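Local structure of ultraspiracle (Drosophila melanogaster, 1HG4) at residues A[88-93]-A[238-243]; A[178-183]-A[205-210]; A[62-67]-A[263-268]. The protein probably acts as a nuclear receptor transcription factor whose ligand-binding domain binds a phospholipid and is locked in an inactive conformation. One frame throughout, in Å; residues are numbered along the deposited sequence.

Contact 1: residues A[88-93]-A[238-243]; sequences AWIELL and SISLKC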
loop_
_atom_site.group_PDB
_atom_site.type_symbol
_atom_site.label_atom_id
_atom_site.label_comp_id
_atom_site.label_asym_id
_atom_site.label_seq_id
_atom_site.Cartn_x
_atom_site.Cartn_y
_atom_site.Cartn_z
ATOM N N ALA A 88 -15.685 -0.759 -13.387
ATOM C CA ALA A 88 -16.772 -0.185 -12.596
ATOM C C ALA A 88 -17.993 0.404 -13.316
ATOM O O ALA A 88 -19.013 0.636 -12.658
ATOM C CB ALA A 88 -16.192 0.879 -11.622
ATOM N N TRP A 89 -17.929 0.630 -14.631
ATOM C CA TRP A 89 -19.064 1.259 -15.330
ATOM C C TRP A 89 -20.474 0.733 -15.044
ATOM O O TRP A 89 -21.356 1.523 -14.684
ATOM C CB TRP A 89 -18.825 1.317 -16.846
ATOM C CG TRP A 89 -19.088 0.076 -17.652
ATOM C CD1 TRP A 89 -18.221 -0.957 -17.887
ATOM C CD2 TRP A 89 -20.262 -0.206 -18.429
ATOM N NE1 TRP A 89 -18.775 -1.858 -18.770
ATOM C CE2 TRP A 89 -20.027 -1.425 -19.118
ATOM C CE3 TRP A 89 -21.486 0.452 -18.613
ATOM C CZ2 TRP A 89 -20.978 -2.001 -19.977
ATOM C CZ3 TRP A 89 -22.433 -0.128 -19.472
ATOM C CH2 TRP A 89 -22.168 -1.340 -20.140
ATOM N N ILE A 90 -20.702 -0.572 -15.191
ATOM C CA ILE A 90 -22.028 -1.124 -14.922
ATOM C C ILE A 90 -22.470 -0.879 -13.474
ATOM O O ILE A 90 -23.615 -0.491 -13.243
ATOM C CB ILE A 90 -22.087 -2.647 -15.220
ATOM C CG1 ILE A 90 -21.798 -2.890 -16.698
ATOM C CG2 ILE A 90 -23.463 -3.202 -14.882
ATOM C CD1 ILE A 90 -21.728 -4.341 -17.064
ATOM N N GLU A 91 -21.574 -1.085 -12.508
ATOM C CA GLU A 91 -21.928 -0.872 -11.113
ATOM C C GLU A 91 -22.252 0.587 -10.823
ATOM O O GLU A 91 -23.099 0.892 -9.982
ATOM C CB GLU A 91 -20.801 -1.332 -10.188
ATOM C CG GLU A 91 -20.545 -2.827 -10.223
ATOM C CD GLU A 91 -19.441 -3.240 -9.277
ATOM O OE1 GLU A 91 -19.648 -3.205 -8.045
ATOM O OE2 GLU A 91 -18.355 -3.592 -9.767
ATOM N N LEU A 92 -21.570 1.496 -11.507
ATOM C CA LEU A 92 -21.816 2.919 -11.299
ATOM C C LEU A 92 -23.179 3.281 -11.857
ATOM O O LEU A 92 -23.929 4.020 -11.214
ATOM C CB LEU A 92 -20.723 3.767 -11.969
ATOM C CG LEU A 92 -19.325 3.674 -11.318
ATOM C CD1 LEU A 92 -18.309 4.437 -12.172
ATOM C CD2 LEU A 92 -19.345 4.228 -9.896
ATOM N N LEU A 93 -23.513 2.755 -13.039
ATOM C CA LEU A 93 -24.822 3.044 -13.639
ATOM C C LEU A 93 -25.957 2.483 -12.788
ATOM O O LEU A 93 -26.913 3.194 -12.484
ATOM C CB LEU A 93 -24.926 2.484 -15.058
ATOM C CG LEU A 93 -23.968 3.088 -16.085
ATOM C CD1 LEU A 93 -24.389 2.688 -17.489
ATOM C CD2 LEU A 93 -23.975 4.583 -15.966
ATOM N N SER A 238 -22.878 -8.342 -7.766
ATOM C CA SER A 238 -23.568 -9.517 -8.263
ATOM C C SER A 238 -24.612 -9.176 -9.328
ATOM O O SER A 238 -24.661 -9.796 -10.378
ATOM C CB SER A 238 -24.240 -10.252 -7.109
ATOM O OG SER A 238 -24.788 -11.476 -7.568
ATOM N N ILE A 239 -25.452 -8.185 -9.048
ATOM C CA ILE A 239 -26.490 -7.763 -9.988
ATOM C C ILE A 239 -25.837 -7.236 -11.259
ATOM O O ILE A 239 -26.263 -7.531 -12.373
ATOM C CB ILE A 239 -27.373 -6.652 -9.369
ATOM C CG1 ILE A 239 -28.135 -7.207 -8.162
ATOM C CG2 ILE A 239 -28.329 -6.104 -10.408
ATOM C CD1 ILE A 239 -28.946 -6.177 -7.427
ATOM N N SER A 240 -24.788 -6.456 -11.069
ATOM C CA SER A 240 -24.042 -5.860 -12.158
ATOM C C SER A 240 -23.458 -6.921 -13.108
ATOM O O SER A 240 -23.411 -6.724 -14.330
ATOM C CB SER A 240 -22.945 -4.967 -11.558
ATOM O OG SER A 240 -22.018 -4.522 -12.531
ATOM N N LEU A 241 -23.018 -8.050 -12.558
ATOM C CA LEU A 241 -22.465 -9.117 -13.392
ATOM C C LEU A 241 -23.557 -9.758 -14.260
ATOM O O LEU A 241 -23.303 -10.118 -15.409
ATOM C CB LEU A 241 -21.782 -10.175 -12.519
ATOM C CG LEU A 241 -20.467 -9.698 -11.867
ATOM C CD1 LEU A 241 -19.961 -10.711 -10.836
ATOM C CD2 LEU A 241 -19.413 -9.472 -12.956
ATOM N N LYS A 242 -24.771 -9.891 -13.723
ATOM C CA LYS A 242 -25.874 -10.472 -14.490
ATOM C C LYS A 242 -26.274 -9.519 -15.626
ATOM O O LYS A 242 -26.595 -9.973 -16.731
ATOM C CB LYS A 242 -27.087 -10.734 -13.594
ATOM C CG LYS A 242 -26.744 -11.389 -12.269
ATOM C CD LYS A 242 -25.989 -12.718 -12.434
ATOM C CE LYS A 242 -25.307 -13.128 -11.124
ATOM N NZ LYS A 242 -26.296 -13.261 -10.019
ATOM N N CYS A 243 -26.250 -8.207 -15.363
ATOM C CA CYS A 243 -26.590 -7.223 -16.391
ATOM C C CYS A 243 -25.662 -7.377 -17.582
ATOM O O CYS A 243 -26.094 -7.351 -18.737
ATOM C CB CYS A 243 -26.464 -5.792 -15.859
ATOM S SG CYS A 243 -27.805 -5.326 -14.813
HETATM O O HOH W 1 -19.560 -2.741 -13.187
#
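Ser240 reaches across to Ile90 and Glu91, and a water completes the junction. The polar part is that water. Glu91 N gives its hydrogen to water 1, at 2.7 Å. Ser240 OG lies 3.1 Å from the same water and is hydrogen-bonded to it. No direct hydrogen bond joins the two segments. Ser240 OG does come near the amide, 3.5 Å from Glu91 N, but the angle is poor. Segment 88-93 of helix 78-100 is kinked here. The water accepts from the Glu91 amide, which the kink leaves without a helical partner.

Van der Waals contacts of aliphatic carbons gather on the same hydroxyl. Ser240 OG is anti to its own backbone nitrogen (chi1 170°) and points into the angle between two side chains. Ile90 CG2 touches it at 3.1 Å from one side chain. Glu91 CG touches it at 3.2 Å from the other. The Glu91 contact is made by the stem of the side chain. The apolar pair lies further along segment 238-243 of helix 225-250, where Ile90 CG2 meets Cys243 CB at 4.1 Å.

The other branch of Ile90 turns to the aromatic neighbour. Ile90 CG1 sits 3.3 Å above one face of the Trp89 ring, over its centre. Trp89 and Cys243 both belong to the phospholipid pocket. The contact therefore joins two helices of the ligand-binding domain right beside the bound lipid. The short helix axes cross at 112° and approach to 9.0 Å, so the meeting is confined to a small patch.

The chemistry implies a water-mediated polar link in a largely buried contact. One water links a serine hydroxyl to an amide left over by the kink, while methyl and methylene groups pack around that hydroxyl.

Contact 2: residues A[178-183]-A[205-210]; sequences LSCLKA and EKVYAC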
loop_
_atom_site.group_PDB
_atom_site.type_symbol
_atom_site.label_atom_id
_atom_site.label_comp_id
_atom_site.label_asym_id
_atom_site.label_seq_id
_atom_site.Cartn_x
_atom_site.Cartn_y
_atom_site.Cartn_z
ATOM N N LEU A 178 -24.066 7.923 -1.010
ATOM C CA LEU A 178 -24.055 7.248 -2.314
ATOM C C LEU A 178 -22.806 7.653 -3.108
ATOM O O LEU A 178 -22.191 6.829 -3.791
ATOM C CB LEU A 178 -25.312 7.588 -3.131
ATOM C CG LEU A 178 -25.334 6.896 -4.507
ATOM C CD1 LEU A 178 -25.710 5.410 -4.343
ATOM C CD2 LEU A 178 -26.306 7.620 -5.433
ATOM N N SER A 179 -22.444 8.932 -3.026
ATOM C CA SER A 179 -21.246 9.411 -3.696
ATOM C C SER A 179 -20.032 8.646 -3.180
ATOM O O SER A 179 -19.159 8.278 -3.962
ATOM C CB SER A 179 -21.039 10.892 -3.439
ATOM O OG SER A 179 -22.035 11.635 -4.098
ATOM N N CYS A 180 -19.981 8.407 -1.866
ATOM C CA CYS A 180 -18.868 7.673 -1.267
ATOM C C CYS A 180 -18.831 6.229 -1.769
ATOM O O CYS A 180 -17.770 5.716 -2.153
ATOM C CB CYS A 180 -18.962 7.687 0.268
ATOM S SG CYS A 180 -18.507 9.272 1.054
ATOM N N LEU A 181 -19.985 5.569 -1.779
ATOM C CA LEU A 181 -20.031 4.189 -2.261
ATOM C C LEU A 181 -19.554 4.087 -3.715
ATOM O O LEU A 181 -18.812 3.164 -4.083
ATOM C CB LEU A 181 -21.445 3.623 -2.128
ATOM C CG LEU A 181 -21.930 3.398 -0.685
ATOM C CD1 LEU A 181 -23.346 2.809 -0.712
ATOM C CD2 LEU A 181 -20.983 2.437 0.042
ATOM N N LYS A 182 -19.964 5.041 -4.539
ATOM C CA LYS A 182 -19.575 5.019 -5.935
ATOM C C LYS A 182 -18.079 5.235 -6.120
ATOM O O LYS A 182 -17.454 4.649 -7.009
ATOM C CB LYS A 182 -20.381 6.067 -6.707
ATOM C CG LYS A 182 -21.874 5.769 -6.703
ATOM C CD LYS A 182 -22.615 6.513 -7.803
ATOM C CE LYS A 182 -22.619 8.009 -7.573
ATOM N NZ LYS A 182 -23.391 8.713 -8.635
ATOM N N ALA A 183 -17.494 6.073 -5.275
ATOM C CA ALA A 183 -16.066 6.303 -5.375
ATOM C C ALA A 183 -15.339 5.023 -4.928
ATOM O O ALA A 183 -14.367 4.593 -5.578
ATOM C CB ALA A 183 -15.654 7.510 -4.503
ATOM N N GLU A 205 -9.175 4.328 0.519
ATOM C CA GLU A 205 -9.134 4.462 1.963
ATOM C C GLU A 205 -9.477 5.870 2.426
ATOM O O GLU A 205 -10.061 6.054 3.497
ATOM C CB GLU A 205 -7.772 3.992 2.493
ATOM C CG GLU A 205 -7.636 2.468 2.399
ATOM C CD GLU A 205 -6.304 1.944 2.891
ATOM O OE1 GLU A 205 -5.653 2.635 3.699
ATOM O OE2 GLU A 205 -5.919 0.825 2.477
ATOM N N LYS A 206 -9.145 6.869 1.623
ATOM C CA LYS A 206 -9.502 8.235 1.999
ATOM C C LYS A 206 -11.031 8.414 1.908
ATOM O O LYS A 206 -11.628 9.199 2.647
ATOM C CB LYS A 206 -8.773 9.234 1.094
ATOM C CG LYS A 206 -7.267 9.160 1.253
ATOM C CD LYS A 206 -6.537 10.196 0.412
ATOM C CE LYS A 206 -5.033 10.145 0.673
ATOM N NZ LYS A 206 -4.278 11.063 -0.235
ATOM N N VAL A 207 -11.662 7.680 1.000
ATOM C CA VAL A 207 -13.111 7.754 0.865
ATOM C C VAL A 207 -13.743 7.053 2.077
ATOM O O VAL A 207 -14.779 7.480 2.577
ATOM C CB VAL A 207 -13.600 7.092 -0.444
ATOM C CG1 VAL A 207 -15.120 7.082 -0.487
ATOM C CG2 VAL A 207 -13.045 7.852 -1.662
ATOM N N TYR A 208 -13.107 5.984 2.551
ATOM C CA TYR A 208 -13.578 5.251 3.722
ATOM C C TYR A 208 -13.623 6.224 4.880
ATOM O O TYR A 208 -14.615 6.317 5.600
ATOM C CB TYR A 208 -12.605 4.132 4.084
ATOM C CG TYR A 208 -12.750 2.853 3.284
ATOM C CD1 TYR A 208 -13.958 2.492 2.699
ATOM C CD2 TYR A 208 -11.670 1.988 3.135
ATOM C CE1 TYR A 208 -14.088 1.299 1.981
ATOM C CE2 TYR A 208 -11.783 0.796 2.420
ATOM C CZ TYR A 208 -12.997 0.457 1.845
ATOM O OH TYR A 208 -13.109 -0.719 1.140
ATOM N N ALA A 209 -12.509 6.925 5.059
ATOM C CA ALA A 209 -12.394 7.911 6.110
ATOM C C ALA A 209 -13.507 8.951 5.978
ATOM O O ALA A 209 -14.113 9.325 6.981
ATOM C CB ALA A 209 -11.027 8.584 6.047
ATOM N N CYS A 210 -13.779 9.415 4.756
ATOM C CA CYS A 210 -14.838 10.412 4.540
ATOM C C CYS A 210 -16.204 9.834 4.893
ATOM O O CYS A 210 -16.991 10.469 5.591
ATOM C CB CYS A 210 -14.854 10.894 3.087
ATOM S SG CYS A 210 -13.468 11.998 2.688
#
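Val207 meets Cys180 and Ala183 without any aromatic ring or side-chain amide between them; the flat group that is touched is a peptide. Val207 CG1 lies 3.4 Å from Cys180 O. It comes to the side of the carbonyl oxygen and is tilted out of the peptide plane. The ring of Tyr208 belongs to the same helix as Val207, but it packs against Ile184 and against Lys195 of a neighbouring subunit.

Both methyls of Val207 take part. CG1 is anti to the backbone nitrogen (chi1 175°), and this carries it onto the Cys180 turn. There it also touches the side chain, with Val207 CG1 4.0 Å from Cys180 CB. The same methyl borders the next turn, with Val207 CG1 4.1 Å from Ala183 CB. The second methyl meets Ala183 alone, and Val207 CG2 stands 3.9 Å from Ala183 CB. The valine fork thus spans residues one turn apart.

The helices 175-186 and 197-218 run nearly antiparallel here. Their short axes are 9.5 Å apart at closest, at 162° between directions. This is a helical hairpin of the nuclear receptor ligand-binding domain, in which both helices belong to the middle layer of the three-layered helical sandwich. The backbones are nearest at Cys180 and Val207, whose alpha carbons are 6.1 Å apart.

The Cys180 sulfur adds a looser contact, with Cys180 SG 4.5 Å from Cys210 CB, one turn beyond Val207. There is no hydrogen bond between the segments, so van der Waals contact carries the whole junction. Ile11 of helix 11-24 packs on both cysteines. Glu205, on the same helix as Val207, accepts hydrogen bonds from Ala198 N and Glu199 N of a neighbouring subunit.

Contact 3: residues A[62-67]-A[263-268]; sequences QMVEYA and LEQLEA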
loop_
_atom_site.group_PDB
_atom_site.type_symbol
_atom_site.label_atom_id
_atom_site.label_comp_id
_atom_site.label_asym_id
_atom_site.label_seq_id
_atom_site.Cartn_x
_atom_site.Cartn_y
_atom_site.Cartn_z
ATOM N N GLN A 62 -20.782 10.723 -19.649
ATOM C CA GLN A 62 -20.744 11.494 -18.421
ATOM C C GLN A 62 -19.847 10.843 -17.382
ATOM O O GLN A 62 -19.104 11.531 -16.675
ATOM C CB GLN A 62 -22.166 11.663 -17.878
ATOM C CG GLN A 62 -22.998 12.658 -18.680
ATOM C CD GLN A 62 -24.492 12.472 -18.487
ATOM O OE1 GLN A 62 -24.974 12.298 -17.368
ATOM N NE2 GLN A 62 -25.239 12.526 -19.590
ATOM N N MET A 63 -19.907 9.517 -17.313
ATOM C CA MET A 63 -19.107 8.756 -16.365
ATOM C C MET A 63 -17.629 9.009 -16.574
ATOM O O MET A 63 -16.883 9.209 -15.614
ATOM C CB MET A 63 -19.387 7.263 -16.513
ATOM C CG MET A 63 -18.620 6.419 -15.512
ATOM S SD MET A 63 -18.680 4.680 -15.910
ATOM C CE MET A 63 -20.484 4.406 -15.828
ATOM N N VAL A 64 -17.209 8.988 -17.833
ATOM C CA VAL A 64 -15.810 9.223 -18.171
ATOM C C VAL A 64 -15.370 10.608 -17.690
ATOM O O VAL A 64 -14.302 10.747 -17.101
ATOM C CB VAL A 64 -15.582 9.093 -19.703
ATOM C CG1 VAL A 64 -14.184 9.546 -20.070
ATOM C CG2 VAL A 64 -15.799 7.649 -20.123
ATOM N N GLU A 65 -16.205 11.624 -17.916
ATOM C CA GLU A 65 -15.868 12.978 -17.487
ATOM C C GLU A 65 -15.899 13.068 -15.974
ATOM O O GLU A 65 -15.166 13.852 -15.368
ATOM C CB GLU A 65 -16.823 13.993 -18.101
ATOM C CG GLU A 65 -16.716 14.090 -19.628
ATOM C CD GLU A 65 -15.291 14.242 -20.133
ATOM O OE1 GLU A 65 -14.519 15.055 -19.579
ATOM O OE2 GLU A 65 -14.938 13.547 -21.099
ATOM N N TYR A 66 -16.745 12.251 -15.364
ATOM C CA TYR A 66 -16.845 12.193 -13.905
ATOM C C TYR A 66 -15.511 11.716 -13.329
ATOM O O TYR A 66 -14.947 12.372 -12.450
ATOM C CB TYR A 66 -17.968 11.231 -13.511
ATOM C CG TYR A 66 -17.811 10.576 -12.163
ATOM C CD1 TYR A 66 -17.944 11.305 -10.981
ATOM C CD2 TYR A 66 -17.553 9.205 -12.070
ATOM C CE1 TYR A 66 -17.832 10.678 -9.728
ATOM C CE2 TYR A 66 -17.438 8.571 -10.830
ATOM C CZ TYR A 66 -17.583 9.306 -9.667
ATOM O OH TYR A 66 -17.519 8.640 -8.466
ATOM N N ALA A 67 -15.013 10.584 -13.829
ATOM C CA ALA A 67 -13.740 10.027 -13.373
ATOM C C ALA A 67 -12.600 10.999 -13.664
ATOM O O ALA A 67 -11.658 11.127 -12.892
ATOM C CB ALA A 67 -13.473 8.692 -14.065
ATOM N N LEU A 263 -10.498 4.944 -23.849
ATOM C CA LEU A 263 -9.181 5.497 -24.139
ATOM C C LEU A 263 -9.284 6.727 -25.028
ATOM O O LEU A 263 -8.592 7.725 -24.811
ATOM C CB LEU A 263 -8.320 4.448 -24.843
ATOM C CG LEU A 263 -6.842 4.362 -24.480
ATOM C CD1 LEU A 263 -6.163 3.397 -25.440
ATOM C CD2 LEU A 263 -6.191 5.726 -24.546
ATOM N N GLU A 264 -10.156 6.652 -26.029
ATOM C CA GLU A 264 -10.324 7.750 -26.962
ATOM C C GLU A 264 -10.947 8.983 -26.332
ATOM O O GLU A 264 -10.534 10.106 -26.643
ATOM C CB GLU A 264 -11.130 7.277 -28.175
ATOM C CG GLU A 264 -10.529 6.013 -28.817
ATOM C CD GLU A 264 -11.203 5.604 -30.120
ATOM O OE1 GLU A 264 -12.456 5.679 -30.197
ATOM O OE2 GLU A 264 -10.473 5.194 -31.056
ATOM N N GLN A 265 -11.924 8.805 -25.443
ATOM C CA GLN A 265 -12.525 9.976 -24.812
ATOM C C GLN A 265 -11.524 10.580 -23.836
ATOM O O GLN A 265 -11.401 11.801 -23.741
ATOM C CB GLN A 265 -13.820 9.627 -24.074
ATOM C CG GLN A 265 -14.626 10.867 -23.681
ATOM C CD GLN A 265 -15.944 10.551 -23.002
ATOM O OE1 GLN A 265 -16.618 9.590 -23.358
ATOM N NE2 GLN A 265 -16.333 11.378 -22.037
ATOM N N LEU A 266 -10.799 9.726 -23.114
ATOM C CA LEU A 266 -9.814 10.220 -22.161
ATOM C C LEU A 266 -8.720 11.025 -22.847
ATOM O O LEU A 266 -8.347 12.094 -22.371
ATOM C CB LEU A 266 -9.199 9.056 -21.369
ATOM C CG LEU A 266 -10.105 8.493 -20.272
ATOM C CD1 LEU A 266 -9.512 7.230 -19.688
ATOM C CD2 LEU A 266 -10.313 9.543 -19.202
ATOM N N GLU A 267 -8.216 10.519 -23.971
ATOM C CA GLU A 267 -7.152 11.199 -24.711
ATOM C C GLU A 267 -7.647 12.471 -25.369
ATOM O O GLU A 267 -6.872 13.215 -25.962
ATOM C CB GLU A 267 -6.555 10.277 -25.779
ATOM C CG GLU A 267 -5.784 9.097 -25.217
ATOM C CD GLU A 267 -5.241 8.180 -26.306
ATOM O OE1 GLU A 267 -6.045 7.690 -27.130
ATOM O OE2 GLU A 267 -4.010 7.938 -26.334
ATOM N N ALA A 268 -8.940 12.729 -25.252
ATOM C CA ALA A 268 -9.515 13.920 -25.846
ATOM C C ALA A 268 -9.821 14.937 -24.760
ATOM O O ALA A 268 -9.952 14.584 -23.589
ATOM C CB ALA A 268 -10.782 13.560 -26.598
#
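Gln265 and Glu65 make the polar link of this contact. Gln265 NE2 donates to Glu65 OE2 at 2.7 Å, with a nearly straight angle of 170°. The acceptor lies in the amide plane and offers its anti lone pair. Carboxylate and amide are nearly coplanar, 13° apart. Gln265 NE2 also bonds to Phe61 O, so two acceptors fix the amide's rotation. Glu65 bends at chi2 (-49°), which swings the carboxylate toward the glutamine.

Van der Waals contact is made by Val64. The extended Gln265 lays its amide against CB and CG1 of the valine, and Gln265 NE2 is 3.4 Å from Val64 CB. The apolar pair is beside this, where Val64 CG1 meets Leu266 CD2 at 4.0 Å.

Helix 258-266 is the last helix of the chain, probably the activation helix of the receptor family. Its end is held against helix 46-68. Arg68 makes a salt bridge to Glu65 OE2, which probably steadies its charge, and weak hydrogen bonds to the carbonyls of Gln265, Leu266 and Ala268. Leu266 also packs on Gln81 and Glu267 on Leu78, both of helix 78-100.

The three contacts lie 18 to 21 Å apart, centre to centre. Along the chain, contact 3 spans the widest interval, contact 1 falls within it, and contact 2 within contact 1. Helices 46-68 and 78-100 are consecutive, as are 197-218 and 225-250, and then 225-250 and 258-266. Helix 78-100 is the hub. Its Leu92 packs on Lys182 of contact 2, with Leu92 CD2 3.5 Å from Lys182 O. Met63 of contact 3 packs on Trp89, Leu92 and Leu93. The layers of the ligand-binding domain are thus connected, from the lipid pocket at contact 1 to the last helix at contact 3.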